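Long-range contacts in protein piwi (Drosophila melanogaster, PDB 6KR6), which binds piRNAs of 24 to 30 nucleotides and acts with them in complexes that repress transposable elements: residues 436-441 and 556-561; 443-448 and 476-481; 504-509 and 529-534. All blocks are in the same frame, centred on the assembly; numbering follows the deposited sequence.

Contact 1: residues 436-441 and 556-561. With ZN (zinc ion), chain O; ZN (zinc ion), chain C; nucleotides of chain B.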
loop_
_atom_site.group_PDB
_atom_site.type_symbol
_atom_site.label_atom_id
_atom_site.label_comp_id
_atom_site.label_asym_id
_atom_site.label_seq_id
_atom_site.Cartn_x
_atom_site.Cartn_y
_atom_site.Cartn_z
ATOM N N THR A 436 20.641 2.044 26.002
ATOM C CA THR A 436 21.272 0.776 26.343
ATOM C C THR A 436 22.549 0.631 25.530
ATOM O O THR A 436 22.517 0.709 24.297
ATOM C CB THR A 436 20.329 -0.403 26.080
ATOM O OG1 THR A 436 19.028 -0.094 26.587
ATOM C CG2 THR A 436 20.840 -1.653 26.771
ATOM N N THR A 437 23.666 0.424 26.222
ATOM C CA THR A 437 24.964 0.253 25.604
ATOM C C THR A 437 25.665 -0.940 26.230
ATOM O O THR A 437 25.638 -1.098 27.455
ATOM C CB THR A 437 25.831 1.510 25.776
ATOM O OG1 THR A 437 25.083 2.666 25.379
ATOM C CG2 THR A 437 27.091 1.416 24.928
ATOM N N PRO A 438 26.264 -1.810 25.421
ATOM C CA PRO A 438 27.030 -2.923 25.992
ATOM C C PRO A 438 28.165 -2.403 26.861
ATOM O O PRO A 438 28.956 -1.558 26.437
ATOM C CB PRO A 438 27.557 -3.667 24.757
ATOM C CG PRO A 438 27.474 -2.671 23.641
ATOM C CD PRO A 438 26.278 -1.830 23.950
ATOM N N SER A 439 28.222 -2.898 28.102
ATOM C CA SER A 439 29.345 -2.559 28.970
ATOM C C SER A 439 30.662 -3.006 28.353
ATOM O O SER A 439 31.690 -2.340 28.522
ATOM C CB SER A 439 29.150 -3.189 30.348
ATOM O OG SER A 439 28.991 -4.593 30.242
ATOM N N ASP A 440 30.642 -4.124 27.624
ATOM C CA ASP A 440 31.807 -4.546 26.858
ATOM C C ASP A 440 32.183 -3.515 25.804
ATOM O O ASP A 440 33.370 -3.311 25.531
ATOM C CB ASP A 440 31.521 -5.892 26.189
ATOM C CG ASP A 440 32.621 -6.912 26.414
ATOM O OD1 ASP A 440 33.799 -6.517 26.531
ATOM O OD2 ASP A 440 32.305 -8.119 26.468
ATOM N N GLY A 441 31.189 -2.855 25.209
ATOM C CA GLY A 441 31.449 -1.970 24.095
ATOM C C GLY A 441 31.719 -2.782 22.837
ATOM O O GLY A 441 31.397 -3.968 22.742
ATOM N N GLN A 556 23.139 2.780 14.391
ATOM C CA GLN A 556 22.839 1.546 13.668
ATOM C C GLN A 556 23.661 0.379 14.201
ATOM O O GLN A 556 23.151 -0.736 14.328
ATOM C CB GLN A 556 23.080 1.735 12.168
ATOM C CG GLN A 556 22.662 0.536 11.317
ATOM C CD GLN A 556 22.721 0.816 9.822
ATOM O OE1 GLN A 556 22.397 -0.047 9.001
ATOM N NE2 GLN A 556 23.132 2.027 9.464
ATOM N N LEU A 557 24.933 0.621 14.527
ATOM C CA LEU A 557 25.796 -0.439 15.045
ATOM C C LEU A 557 25.342 -0.899 16.424
ATOM O O LEU A 557 25.300 -2.106 16.702
ATOM C CB LEU A 557 27.246 0.044 15.101
ATOM C CG LEU A 557 27.950 0.377 13.784
ATOM C CD1 LEU A 557 29.333 0.954 14.045
ATOM C CD2 LEU A 557 28.039 -0.845 12.893
ATOM N N ASN A 558 25.017 0.052 17.304
ATOM C CA ASN A 558 24.462 -0.292 18.609
ATOM C C ASN A 558 23.229 -1.173 18.457
ATOM O O ASN A 558 23.046 -2.137 19.209
ATOM C CB ASN A 558 24.121 0.982 19.387
ATOM C CG ASN A 558 23.912 0.725 20.869
ATOM O OD1 ASN A 558 24.691 0.017 21.504
ATOM N ND2 ASN A 558 22.852 1.302 21.427
ATOM N N CYS A 559 22.377 -0.865 17.473
ATOM C CA CYS A 559 21.208 -1.708 17.230
ATOM C C CYS A 559 21.608 -3.083 16.707
ATOM O O CYS A 559 21.055 -4.102 17.137
ATOM C CB CYS A 559 20.256 -1.025 16.252
ATOM S SG CYS A 559 19.474 0.445 16.920
ATOM N N LYS A 560 22.560 -3.125 15.769
ATOM C CA LYS A 560 23.062 -4.397 15.254
ATOM C C LYS A 560 23.565 -5.289 16.376
ATOM O O LYS A 560 23.471 -6.520 16.283
ATOM C CB LYS A 560 24.187 -4.155 14.244
ATOM C CG LYS A 560 23.783 -3.393 12.994
ATOM C CD LYS A 560 23.221 -4.304 11.923
ATOM C CE LYS A 560 22.782 -3.498 10.716
ATOM N NZ LYS A 560 23.872 -2.645 10.170
ATOM N N LEU A 561 24.107 -4.693 17.439
ATOM C CA LEU A 561 24.535 -5.472 18.592
ATOM C C LEU A 561 23.370 -5.938 19.455
ATOM O O LEU A 561 23.557 -6.819 20.299
ATOM C CB LEU A 561 25.505 -4.662 19.450
ATOM C CG LEU A 561 26.798 -4.211 18.776
ATOM C CD1 LEU A 561 27.815 -3.860 19.839
ATOM C CD2 LEU A 561 27.337 -5.283 17.840
HETATM ZN ZN ZN O . 33.809 -8.006 25.179
HETATM ZN ZN ZN C . 21.632 -0.502 7.167
ATOM O OP3 U B 1 23.878 -1.006 6.968
ATOM P P U B 1 23.692 -2.008 5.897
ATOM O OP1 U B 1 24.406 -3.244 6.296
ATOM O OP2 U B 1 22.238 -2.084 5.618
ATOM O "O5'" U B 1 24.404 -1.465 4.580
ATOM C "C5'" U B 1 23.869 -0.359 3.859
ATOM C "C4'" U B 1 24.874 0.209 2.889
ATOM O "O4'" U B 1 24.952 -0.649 1.717
ATOM C "C3'" U B 1 24.568 1.614 2.371
ATOM O "O3'" U B 1 25.786 2.344 2.232
ATOM C "C2'" U B 1 23.968 1.351 0.993
ATOM O "O2'" U B 1 24.109 2.419 0.080
ATOM C "C1'" U B 1 24.751 0.120 0.547
ATOM N N1 U B 1 24.042 -0.706 -0.443
ATOM C C2 U B 1 24.787 -1.263 -1.464
ATOM O O2 U B 1 25.993 -1.115 -1.556
ATOM N N3 U B 1 24.071 -2.015 -2.364
ATOM C C4 U B 1 22.712 -2.252 -2.356
ATOM O O4 U B 1 22.214 -2.951 -3.240
ATOM C C5 U B 1 22.010 -1.632 -1.274
ATOM C C6 U B 1 22.682 -0.895 -0.380
ATOM P P A B 2 25.812 3.926 2.502
ATOM O OP1 A B 2 24.868 4.551 1.539
ATOM O OP2 A B 2 27.227 4.375 2.558
ATOM O "O5'" A B 2 25.186 4.093 3.956
ATOM C "C5'" A B 2 25.732 3.433 5.090
ATOM C "C4'" A B 2 25.080 3.939 6.349
ATOM O "O4'" A B 2 25.585 5.268 6.629
ATOM C "C3'" A B 2 23.566 4.104 6.264
ATOM O "O3'" A B 2 22.874 2.917 6.618
ATOM C "C2'" A B 2 23.281 5.267 7.204
ATOM O "O2'" A B 2 23.206 4.816 8.547
ATOM C "C1'" A B 2 24.543 6.113 7.052
ATOM N N9 A B 2 24.413 7.195 6.058
ATOM C C8 A B 2 25.103 7.293 4.875
ATOM N N7 A B 2 24.821 8.367 4.183
ATOM C C5 A B 2 23.891 9.031 4.970
ATOM C C6 A B 2 23.199 10.241 4.792
ATOM N N6 A B 2 23.346 11.026 3.722
ATOM N N1 A B 2 22.340 10.621 5.762
ATOM C C2 A B 2 22.195 9.834 6.835
ATOM N N3 A B 2 22.788 8.675 7.116
ATOM C C4 A B 2 23.635 8.325 6.133
#
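A single side-chain amide, that of Asn558 on helix 546-560, bonds Thr436 O in an irregular loop: the only hydrogen bond between the segments. The helix belongs to the Rossmann-like MID domain of the Argonaute fold, which holds the 5' end of the guide RNA. CG of Asn558, anti to the backbone N (chi1 -164°), is carried toward the loop. ND2 donates to Thr436 O at 2.9 Å, nearly straight (171°) and almost head-on to the carbonyl, with the oxygen in the amide plane. The other branch, OD1, lies 3.5 Å from Pro438 CD. Beside it, Pro438 CG meets Leu561 CD1 at 4.0 Å, the side chains crossing at about a right angle. Farther along the loop, Asp440 binds zinc through both carboxylate oxygens. Gln556, extended, and Lys560, bent, lead away from the loop toward the RNA. Gln556 OE1 binds a second zinc ion at 2.0 Å, where magnesium probably binds, as in relatives; OP2 and OP3 of U1 of chain B, Leu810 O and another RNA phosphate are also ligands. Gln556 NE2 donates to O3' of A2 of chain B at 3.0 Å, and Lys560 NZ reaches Gln556 OE1 (3.2 Å) from above its carbonyl plane.

Contact 2: residues 443-448 and 476-481; sequences DRWAVI and RSPQEF. With ZN (zinc ion), chain O; HG (mercury (II) ion), chain H.
Pro478 lies flank to flank with Trp445, both directed to the same side, where two parallel strands come together. Strand 446-450, helix 454-471 and strand 479-483 form a beta-alpha-beta crossover unit of the Rossmann-like MID domain, and 479-483 is the outermost strand of the four-stranded sheet on this side. Pro478 CB sits over one face of the indole, 3.6 Å from the centroid of the five-membered ring and 17° off its normal, a CH-pi contact. The indole is held from its rim as well: NE1 donates to Arg476 O at 3.1 Å, approaching from above that carbonyl's plane. Trp445 CG stands between its backbone N and carbonyl carbon (chi1 59°), and the ring beyond it reaches toward the other segment. Val447 runs alongside Pro478 too, Val447 CG2 to Pro478 CG 3.6 Å, and helix 454-471 covers this apolar face with Leu457, Leu461 and Tyr465.

Ala446, Ile448, Gln479 and Phe481 point to the other face, against helix 488-499. Here Ile448 runs next to Phe481, with Ile448 CG1 3.6 Å from Phe481 CB, while the phenyl ring leads off toward Ala494 and Cys498. Three backbone hydrogen bonds, Gln479 N to Trp445 O, Val447 N to Gln479 O and Phe481 N to Val447 O, hold the parallel register. Before the strand, Asp443 OD1 binds the zinc ion that Asp440 also holds. Asp443 OD2 lies 4.6 Å from Arg476 NH1, too far for a salt bridge, though the charges may still attract. Gln479, extended from an anti CG (chi1 180°), carries its amide out past Ala446 CB to a mercury ion shared with Cys498 and Ser501, which OE1 binds at 2.7 Å.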
loop_
_atom_site.group_PDB
_atom_site.type_symbol
_atom_site.label_atom_id
_atom_site.label_comp_id
_atom_site.label_asym_id
_atom_site.label_seq_id
_atom_site.Cartn_x
_atom_site.Cartn_y
_atom_site.Cartn_z
ATOM N N ASP A 443 33.992 -4.521 21.828
ATOM C CA ASP A 443 35.183 -5.174 22.363
ATOM C C ASP A 443 35.916 -5.985 21.298
ATOM O O ASP A 443 37.143 -6.121 21.365
ATOM C CB ASP A 443 34.796 -6.039 23.570
ATOM C CG ASP A 443 35.469 -7.398 23.582
ATOM O OD1 ASP A 443 34.752 -8.410 23.428
ATOM O OD2 ASP A 443 36.706 -7.457 23.759
ATOM N N ARG A 444 35.203 -6.501 20.299
ATOM C CA ARG A 444 35.845 -7.298 19.258
ATOM C C ARG A 444 35.044 -7.160 17.972
ATOM O O ARG A 444 33.893 -7.602 17.909
ATOM C CB ARG A 444 35.953 -8.763 19.677
ATOM C CG ARG A 444 37.369 -9.317 19.654
ATOM C CD ARG A 444 37.364 -10.827 19.476
ATOM N NE ARG A 444 37.431 -11.550 20.743
ATOM C CZ ARG A 444 38.510 -12.193 21.176
ATOM N NH1 ARG A 444 39.614 -12.204 20.440
ATOM N NH2 ARG A 444 38.486 -12.830 22.338
ATOM N N TRP A 445 35.650 -6.557 16.948
ATOM C CA TRP A 445 35.044 -6.485 15.625
ATOM C C TRP A 445 36.159 -6.380 14.591
ATOM O O TRP A 445 37.342 -6.285 14.930
ATOM C CB TRP A 445 34.042 -5.324 15.522
ATOM C CG TRP A 445 34.599 -3.954 15.795
ATOM C CD1 TRP A 445 35.241 -3.539 16.924
ATOM C CD2 TRP A 445 34.523 -2.806 14.936
ATOM N NE1 TRP A 445 35.587 -2.215 16.816
ATOM C CE2 TRP A 445 35.156 -1.740 15.605
ATOM C CE3 TRP A 445 33.989 -2.581 13.662
ATOM C CZ2 TRP A 445 35.273 -0.470 15.046
ATOM C CZ3 TRP A 445 34.104 -1.316 13.109
ATOM C CH2 TRP A 445 34.742 -0.278 13.800
ATOM N N ALA A 446 35.773 -6.416 13.319
ATOM C CA ALA A 446 36.730 -6.397 12.223
ATOM C C ALA A 446 36.269 -5.413 11.159
ATOM O O ALA A 446 35.087 -5.075 11.064
ATOM C CB ALA A 446 36.910 -7.791 11.608
ATOM N N VAL A 447 37.224 -4.951 10.354
ATOM C CA VAL A 447 36.952 -4.055 9.239
ATOM C C VAL A 447 37.686 -4.588 8.018
ATOM O O VAL A 447 38.918 -4.709 8.034
ATOM C CB VAL A 447 37.377 -2.609 9.535
ATOM C CG1 VAL A 447 37.362 -1.797 8.260
ATOM C CG2 VAL A 447 36.451 -1.988 10.565
ATOM N N ILE A 448 36.929 -4.896 6.965
ATOM C CA ILE A 448 37.455 -5.431 5.715
ATOM C C ILE A 448 37.380 -4.338 4.659
ATOM O O ILE A 448 36.313 -3.751 4.438
ATOM C CB ILE A 448 36.679 -6.682 5.270
ATOM C CG1 ILE A 448 36.687 -7.735 6.380
ATOM C CG2 ILE A 448 37.263 -7.248 3.985
ATOM C CD1 ILE A 448 35.908 -8.984 6.043
ATOM N N ARG A 476 36.659 0.224 20.445
ATOM C CA ARG A 476 38.095 0.008 20.409
ATOM C C ARG A 476 38.515 -0.284 18.970
ATOM O O ARG A 476 37.690 -0.320 18.054
ATOM C CB ARG A 476 38.483 -1.112 21.378
ATOM C CG ARG A 476 38.002 -0.834 22.801
ATOM C CD ARG A 476 38.262 -1.983 23.767
ATOM N NE ARG A 476 37.516 -1.796 25.011
ATOM C CZ ARG A 476 37.540 -2.634 26.043
ATOM N NH1 ARG A 476 38.280 -3.734 25.994
ATOM N NH2 ARG A 476 36.820 -2.372 27.126
ATOM N N SER A 477 39.811 -0.478 18.770
ATOM C CA SER A 477 40.334 -0.614 17.414
ATOM C C SER A 477 39.970 -1.979 16.837
ATOM O O SER A 477 40.227 -3.004 17.475
ATOM C CB SER A 477 41.845 -0.422 17.400
ATOM O OG SER A 477 42.193 0.876 17.848
ATOM N N PRO A 478 39.386 -2.030 15.645
ATOM C CA PRO A 478 38.962 -3.304 15.059
ATOM C C PRO A 478 40.145 -4.066 14.471
ATOM O O PRO A 478 41.292 -3.626 14.521
ATOM C CB PRO A 478 37.985 -2.865 13.966
ATOM C CG PRO A 478 38.506 -1.537 13.536
ATOM C CD PRO A 478 39.058 -0.886 14.778
ATOM N N GLN A 479 39.840 -5.231 13.900
ATOM C CA GLN A 479 40.841 -6.041 13.219
ATOM C C GLN A 479 40.980 -5.582 11.775
ATOM O O GLN A 479 39.994 -5.534 11.031
ATOM C CB GLN A 479 40.479 -7.525 13.265
ATOM C CG GLN A 479 41.497 -8.411 12.559
ATOM C CD GLN A 479 41.127 -9.879 12.586
ATOM O OE1 GLN A 479 40.049 -10.251 13.048
ATOM N NE2 GLN A 479 42.022 -10.725 12.090
ATOM N N GLU A 480 42.207 -5.254 11.388
ATOM C CA GLU A 480 42.505 -4.811 10.034
ATOM C C GLU A 480 42.445 -5.996 9.075
ATOM O O GLU A 480 43.165 -6.984 9.258
ATOM C CB GLU A 480 43.886 -4.156 10.019
ATOM C CG GLU A 480 44.378 -3.659 8.676
ATOM C CD GLU A 480 45.729 -2.967 8.781
ATOM O OE1 GLU A 480 45.972 -2.285 9.799
ATOM O OE2 GLU A 480 46.551 -3.109 7.851
ATOM N N PHE A 481 41.589 -5.909 8.052
ATOM C CA PHE A 481 41.474 -6.942 7.021
ATOM C C PHE A 481 41.572 -6.242 5.668
ATOM O O PHE A 481 40.558 -5.873 5.066
ATOM C CB PHE A 481 40.175 -7.729 7.166
ATOM C CG PHE A 481 40.378 -9.168 7.550
ATOM C CD1 PHE A 481 40.444 -10.153 6.580
ATOM C CD2 PHE A 481 40.505 -9.533 8.880
ATOM C CE1 PHE A 481 40.632 -11.479 6.927
ATOM C CE2 PHE A 481 40.695 -10.856 9.235
ATOM C CZ PHE A 481 40.758 -11.830 8.258
HETATM ZN ZN ZN O . 33.809 -8.006 25.179
HETATM HG HG HG H . 37.348 -10.706 13.128
#

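Contact 3: residues 504-509 and 529-534. With nucleotides of chain B.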
loop_
_atom_site.group_PDB
_atom_site.type_symbol
_atom_site.label_atom_id
_atom_site.label_comp_id
_atom_site.label_asym_id
_atom_site.label_seq_id
_atom_site.Cartn_x
_atom_site.Cartn_y
_atom_site.Cartn_z
ATOM N N LYS A 504 32.104 -9.556 17.106
ATOM C CA LYS A 504 30.755 -9.078 17.385
ATOM C C LYS A 504 30.129 -8.424 16.161
ATOM O O LYS A 504 28.899 -8.377 16.046
ATOM C CB LYS A 504 30.763 -8.088 18.554
ATOM C CG LYS A 504 31.207 -8.656 19.888
ATOM C CD LYS A 504 30.734 -7.753 21.022
ATOM C CE LYS A 504 31.857 -7.397 21.985
ATOM N NZ LYS A 504 32.293 -8.564 22.798
ATOM N N LEU A 505 30.950 -7.915 15.244
ATOM C CA LEU A 505 30.449 -7.164 14.104
ATOM C C LEU A 505 31.537 -7.106 13.042
ATOM O O LEU A 505 32.724 -7.272 13.335
ATOM C CB LEU A 505 30.009 -5.757 14.522
ATOM C CG LEU A 505 29.244 -4.900 13.515
ATOM C CD1 LEU A 505 28.094 -4.195 14.206
ATOM C CD2 LEU A 505 30.176 -3.896 12.858
ATOM N N ILE A 506 31.115 -6.881 11.798
ATOM C CA ILE A 506 32.025 -6.784 10.660
ATOM C C ILE A 506 31.572 -5.625 9.784
ATOM O O ILE A 506 30.474 -5.663 9.218
ATOM C CB ILE A 506 32.074 -8.086 9.842
ATOM C CG1 ILE A 506 32.720 -9.208 10.658
ATOM C CG2 ILE A 506 32.828 -7.871 8.543
ATOM C CD1 ILE A 506 32.765 -10.537 9.939
ATOM N N LEU A 507 32.408 -4.597 9.671
ATOM C CA LEU A 507 32.141 -3.464 8.796
ATOM C C LEU A 507 32.938 -3.633 7.509
ATOM O O LEU A 507 34.137 -3.928 7.552
ATOM C CB LEU A 507 32.499 -2.145 9.482
ATOM C CG LEU A 507 31.909 -0.859 8.894
ATOM C CD1 LEU A 507 31.781 0.191 9.982
ATOM C CD2 LEU A 507 32.753 -0.325 7.745
ATOM N N CYS A 508 32.274 -3.442 6.373
ATOM C CA CYS A 508 32.881 -3.635 5.061
ATOM C C CYS A 508 32.759 -2.352 4.253
ATOM O O CYS A 508 31.646 -1.888 3.982
ATOM C CB CYS A 508 32.225 -4.800 4.318
ATOM S SG CYS A 508 32.536 -6.419 5.056
ATOM N N LEU A 509 33.900 -1.786 3.871
ATOM C CA LEU A 509 33.940 -0.596 3.031
ATOM C C LEU A 509 33.905 -1.032 1.570
ATOM O O LEU A 509 34.753 -1.816 1.132
ATOM C CB LEU A 509 35.192 0.229 3.328
ATOM C CG LEU A 509 35.191 1.691 2.874
ATOM C CD1 LEU A 509 34.052 2.449 3.536
ATOM C CD2 LEU A 509 36.527 2.352 3.180
ATOM N N ARG A 529 26.830 -17.850 7.991
ATOM C CA ARG A 529 27.350 -17.615 9.327
ATOM C C ARG A 529 26.332 -16.792 10.119
ATOM O O ARG A 529 25.200 -16.571 9.675
ATOM C CB ARG A 529 28.718 -16.933 9.251
ATOM C CG ARG A 529 29.640 -17.497 8.173
ATOM C CD ARG A 529 29.839 -19.001 8.320
ATOM N NE ARG A 529 30.632 -19.345 9.496
ATOM C CZ ARG A 529 31.949 -19.525 9.479
ATOM N NH1 ARG A 529 32.622 -19.397 8.344
ATOM N NH2 ARG A 529 32.592 -19.835 10.596
ATOM N N ALA A 530 26.736 -16.336 11.306
ATOM C CA ALA A 530 25.848 -15.583 12.190
ATOM C C ALA A 530 26.595 -14.389 12.790
ATOM O O ALA A 530 26.809 -14.286 13.995
ATOM C CB ALA A 530 25.278 -16.484 13.283
ATOM N N VAL A 531 26.994 -13.454 11.926
ATOM C CA VAL A 531 27.737 -12.271 12.331
ATOM C C VAL A 531 27.026 -11.038 11.790
ATOM O O VAL A 531 26.870 -10.900 10.574
ATOM C CB VAL A 531 29.196 -12.299 11.841
ATOM C CG1 VAL A 531 29.921 -11.031 12.265
ATOM C CG2 VAL A 531 29.915 -13.533 12.368
ATOM N N PRO A 532 26.571 -10.117 12.641
ATOM C CA PRO A 532 25.983 -8.873 12.129
ATOM C C PRO A 532 27.031 -8.022 11.427
ATOM O O PRO A 532 28.160 -7.879 11.899
ATOM C CB PRO A 532 25.445 -8.186 13.391
ATOM C CG PRO A 532 26.215 -8.786 14.513
ATOM C CD PRO A 532 26.520 -10.196 14.110
ATOM N N THR A 533 26.647 -7.462 10.281
ATOM C CA THR A 533 27.579 -6.752 9.421
ATOM C C THR A 533 27.067 -5.349 9.118
ATOM O O THR A 533 25.874 -5.058 9.233
ATOM C CB THR A 533 27.819 -7.504 8.102
ATOM O OG1 THR A 533 26.600 -7.558 7.351
ATOM C CG2 THR A 533 28.309 -8.919 8.375
ATOM N N GLN A 534 27.996 -4.483 8.718
ATOM C CA GLN A 534 27.696 -3.106 8.350
ATOM C C GLN A 534 28.418 -2.770 7.055
ATOM O O GLN A 534 29.611 -3.055 6.914
ATOM C CB GLN A 534 28.113 -2.132 9.456
ATOM C CG GLN A 534 27.921 -0.674 9.084
ATOM C CD GLN A 534 26.489 -0.358 8.708
ATOM O OE1 GLN A 534 25.559 -0.639 9.466
ATOM N NE2 GLN A 534 26.302 0.225 7.531
ATOM O OP3 U B 1 23.878 -1.006 6.968
ATOM P P U B 1 23.692 -2.008 5.897
ATOM O OP1 U B 1 24.406 -3.244 6.296
ATOM O OP2 U B 1 22.238 -2.084 5.618
ATOM O "O5'" U B 1 24.404 -1.465 4.580
ATOM C "C5'" U B 1 23.869 -0.359 3.859
ATOM C "C4'" U B 1 24.874 0.209 2.889
ATOM O "O4'" U B 1 24.952 -0.649 1.717
ATOM C "C3'" U B 1 24.568 1.614 2.371
ATOM O "O3'" U B 1 25.786 2.344 2.232
ATOM C "C2'" U B 1 23.968 1.351 0.993
ATOM O "O2'" U B 1 24.109 2.419 0.080
ATOM C "C1'" U B 1 24.751 0.120 0.547
ATOM N N1 U B 1 24.042 -0.706 -0.443
ATOM C C2 U B 1 24.787 -1.263 -1.464
ATOM O O2 U B 1 25.993 -1.115 -1.556
ATOM N N3 U B 1 24.071 -2.015 -2.364
ATOM C C4 U B 1 22.712 -2.252 -2.356
ATOM O O4 U B 1 22.214 -2.951 -3.240
ATOM C C5 U B 1 22.010 -1.632 -1.274
ATOM C C6 U B 1 22.682 -0.895 -0.380
#
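Ile506 pairs with Thr533, and Leu507 with Gln534, where two parallel strands meet in the Rossmann-like sheet of the MID domain; helix 515-528 connects them as a beta-alpha-beta unit. Backbone hydrogen bonds run from Ile506 N to Pro532 O (3.1 Å), Gln534 N to Ile506 O (2.8 Å) and Cys508 N to Gln534 O (2.7 Å). The same three carbonyl oxygens each also receive a CA-H contact, from Leu505, Thr533 and Leu507 respectively.

Apolar contacts lie on both faces. Ile506 and Val531 cross at about a right angle, Val531 CG1 meeting Ile506 CG1 and CD1, on the face where Cys498 and Val499 of helix 488-499 pack. On the opposite face Leu507 and the aliphatic part of Gln534 run side by side, CG to CG 4.0 Å.

Polar ends find partners beyond the strand pair. Lys504 NZ donates to Asp443 OD1 and belongs to the zinc site there; Thr533 OG1 is hydrogen-bonded to Lys522 NZ. Gln534 has CG anti to its backbone N, but the chain bends at the next torsion (chi2 57°), placing CD off the extended course. Its amide thus meets the 5' phosphate of the RNA beside Gln556, and NE2 makes a weak hydrogen bond, bent to 122°, to OP3 of U1 of chain B at 2.8 Å.

How the contacts relate
All three contacts lie in the MID domain. Contacts 2 and 3 share its parallel sheet, ordered 479-483, 446-450, 506-510, 533-537, with centres about 10 Å apart; contact 2 closes before contact 3 opens. Contact 1 brackets both in sequence, its loop leading into strand 446-450 and its helix following strand 533-537; its centre is about 15 Å from that of contact 2 and 13 Å from that of contact 3. One zinc ion joins residues from all three: Asp440, Asp443 and Lys504. Toward the RNA, contacts 1 and 3 meet around the 5' phosphate, Lys560 NZ probably making a weak hydrogen bond to Thr533 O, so helix and sheet edge together line the 5'-end pocket.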